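Local coordinates for hypothetical protein yigZ (Escherichia coli, PDB 1VI7) that is of uncertain function but may bind anions or guanine nucleotides and hydrolyse nucleoside triphosphates, at residues 52-57 / 73-78. Residues are numbered along the deposited sequence; the frame is centred on the assembly and turned at random.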
loop_
_atom_site.group_PDB
_atom_site.type_symbol
_atom_site.label_atom_id
_atom_site.label_comp_id
_atom_site.label_asym_id
_atom_site.label_seq_id
_atom_site.Cartn_x
_atom_site.Cartn_y
_atom_site.Cartn_z
ATOM N N ALA A 52 -18.963 -3.646 19.013
ATOM C CA ALA A 52 -19.555 -3.256 17.739
ATOM C C ALA A 52 -19.844 -4.539 16.945
ATOM O O ALA A 52 -19.014 -5.425 16.804
ATOM C CB ALA A 52 -18.675 -2.292 16.981
ATOM N N ARG A 53 -21.066 -4.596 16.447
ATOM C CA ARG A 53 -21.595 -5.727 15.736
ATOM C C ARG A 53 -20.886 -6.074 14.447
ATOM O O ARG A 53 -20.834 -7.265 14.071
ATOM C CB ARG A 53 -23.097 -5.501 15.491
ATOM C CG ARG A 53 -23.887 -6.795 15.515
ATOM C CD ARG A 53 -25.328 -6.548 15.176
ATOM N NE ARG A 53 -25.492 -5.804 13.916
ATOM C CZ ARG A 53 -26.704 -5.333 13.578
ATOM N NH1 ARG A 53 -27.744 -5.546 14.393
ATOM N NH2 ARG A 53 -26.849 -4.672 12.446
ATOM N N HIS A 54 -20.470 -5.066 13.678
ATOM C CA HIS A 54 -19.835 -5.285 12.397
ATOM C C HIS A 54 -18.563 -4.475 12.208
ATOM O O HIS A 54 -18.338 -3.463 12.890
ATOM C CB HIS A 54 -20.797 -4.989 11.229
ATOM C CG HIS A 54 -22.105 -5.711 11.316
ATOM N ND1 HIS A 54 -22.245 -7.057 11.061
ATOM C CD2 HIS A 54 -23.324 -5.285 11.723
ATOM C CE1 HIS A 54 -23.490 -7.418 11.296
ATOM N NE2 HIS A 54 -24.175 -6.361 11.702
ATOM N N HIS A 55 -17.647 -5.012 11.395
ATOM C CA HIS A 55 -16.375 -4.410 11.060
ATOM C C HIS A 55 -16.007 -4.663 9.588
ATOM O O HIS A 55 -15.099 -5.417 9.259
ATOM C CB HIS A 55 -15.247 -4.876 11.974
ATOM C CG HIS A 55 -15.491 -4.749 13.445
ATOM N ND1 HIS A 55 -16.239 -5.693 14.139
ATOM C CD2 HIS A 55 -15.211 -3.783 14.346
ATOM C CE1 HIS A 55 -16.369 -5.325 15.401
ATOM N NE2 HIS A 55 -15.753 -4.173 15.557
ATOM N N CYS A 56 -16.699 -4.012 8.681
ATOM C CA CYS A 56 -16.536 -4.111 7.240
ATOM C C CYS A 56 -15.247 -3.500 6.727
ATOM O O CYS A 56 -14.712 -2.523 7.258
ATOM C CB CYS A 56 -17.780 -3.520 6.575
ATOM S SG CYS A 56 -19.315 -3.785 7.539
ATOM N N VAL A 57 -14.632 -4.102 5.709
ATOM C CA VAL A 57 -13.311 -3.748 5.238
ATOM C C VAL A 57 -13.252 -3.521 3.732
ATOM O O VAL A 57 -13.994 -4.190 3.021
ATOM C CB VAL A 57 -12.348 -4.958 5.497
ATOM C CG1 VAL A 57 -10.900 -4.622 5.203
ATOM C CG2 VAL A 57 -12.525 -5.522 6.896
ATOM N N SER A 73 -14.978 -6.919 2.404
ATOM C CA SER A 73 -15.692 -7.884 3.229
ATOM C C SER A 73 -16.892 -7.286 3.934
ATOM O O SER A 73 -16.794 -6.202 4.517
ATOM C CB SER A 73 -14.767 -8.562 4.236
ATOM O OG SER A 73 -15.521 -9.430 5.102
ATOM N N ASP A 74 -18.001 -8.033 3.990
ATOM C CA ASP A 74 -19.187 -7.509 4.648
ATOM C C ASP A 74 -19.226 -7.797 6.145
ATOM O O ASP A 74 -19.918 -7.079 6.865
ATOM C CB ASP A 74 -20.485 -8.014 4.067
ATOM C CG ASP A 74 -20.825 -7.644 2.661
ATOM O OD1 ASP A 74 -20.293 -6.717 2.006
ATOM O OD2 ASP A 74 -21.734 -8.337 2.104
ATOM N N ASP A 75 -18.648 -8.909 6.561
ATOM C CA ASP A 75 -18.680 -9.292 7.974
ATOM C C ASP A 75 -20.104 -9.238 8.507
ATOM O O ASP A 75 -20.455 -8.418 9.364
ATOM C CB ASP A 75 -17.689 -8.475 8.772
ATOM C CG ASP A 75 -17.803 -8.551 10.270
ATOM O OD1 ASP A 75 -17.501 -9.619 10.845
ATOM O OD2 ASP A 75 -18.233 -7.535 10.859
ATOM N N GLY A 76 -20.972 -10.062 7.886
ATOM C CA GLY A 76 -22.329 -10.176 8.369
ATOM C C GLY A 76 -23.339 -9.202 7.848
ATOM O O GLY A 76 -24.551 -9.438 8.069
ATOM N N GLU A 77 -22.922 -8.111 7.205
ATOM C CA GLU A 77 -23.914 -7.183 6.614
ATOM C C GLU A 77 -24.340 -7.790 5.272
ATOM O O GLU A 77 -23.562 -8.519 4.632
ATOM C CB GLU A 77 -23.362 -5.795 6.490
ATOM C CG GLU A 77 -23.241 -4.898 7.684
ATOM C CD GLU A 77 -24.519 -4.547 8.403
ATOM O OE1 GLU A 77 -24.584 -3.483 9.054
ATOM O OE2 GLU A 77 -25.467 -5.372 8.357
ATOM N N PRO A 78 -25.564 -7.562 4.846
ATOM C CA PRO A 78 -26.091 -8.129 3.619
ATOM C C PRO A 78 -25.158 -8.015 2.446
ATOM O O PRO A 78 -24.743 -6.918 2.067
ATOM C CB PRO A 78 -27.398 -7.424 3.400
ATOM C CG PRO A 78 -27.554 -6.402 4.459
ATOM C CD PRO A 78 -26.570 -6.722 5.546
#
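His-54 and Glu-77 form the tight part of this contact: Glu-77 CG lies 4.0 Å from the centroid of the imidazole, 15° off its normal, a CH-pi contact. Bent at chi2 (-61°), Glu-77 carries its carboxylate over the rim of the same ring face, the two planes 18° apart. Arg-104 of strand 98-105 forms a salt bridge with Glu-77 OE1, and Tyr-120 of helix 113-128 hydrogen-bonds it. His-54 ND1 also donates to Asp-75 O at 2.8 Å, the oxygen somewhat tilted from the ring plane. An alanine in place of His-54 would probably leave Asp-75 O without this donor and open a gap beside the Glu-77 chain. On the exposed side, Asp-75 accepts His-55 N at OD2, 2.6 Å away, from the anti side and out of the carboxylate plane. The loose part is Arg-53, also exposed, its NH2 4.2 Å from Glu-77 OE1, too far for a salt bridge. Val-57 and Ser-73 make an antiparallel hydrogen-bonded pair at the sheet edge. The type I' turn from Asp-74 to Glu-77 thus serves a classic bulge, where Arg-53 and His-54 both face Arg-104; its Asp-75 carbonyl probably favours a proton on His-54 ND1, while the arginines weigh against full ring charge.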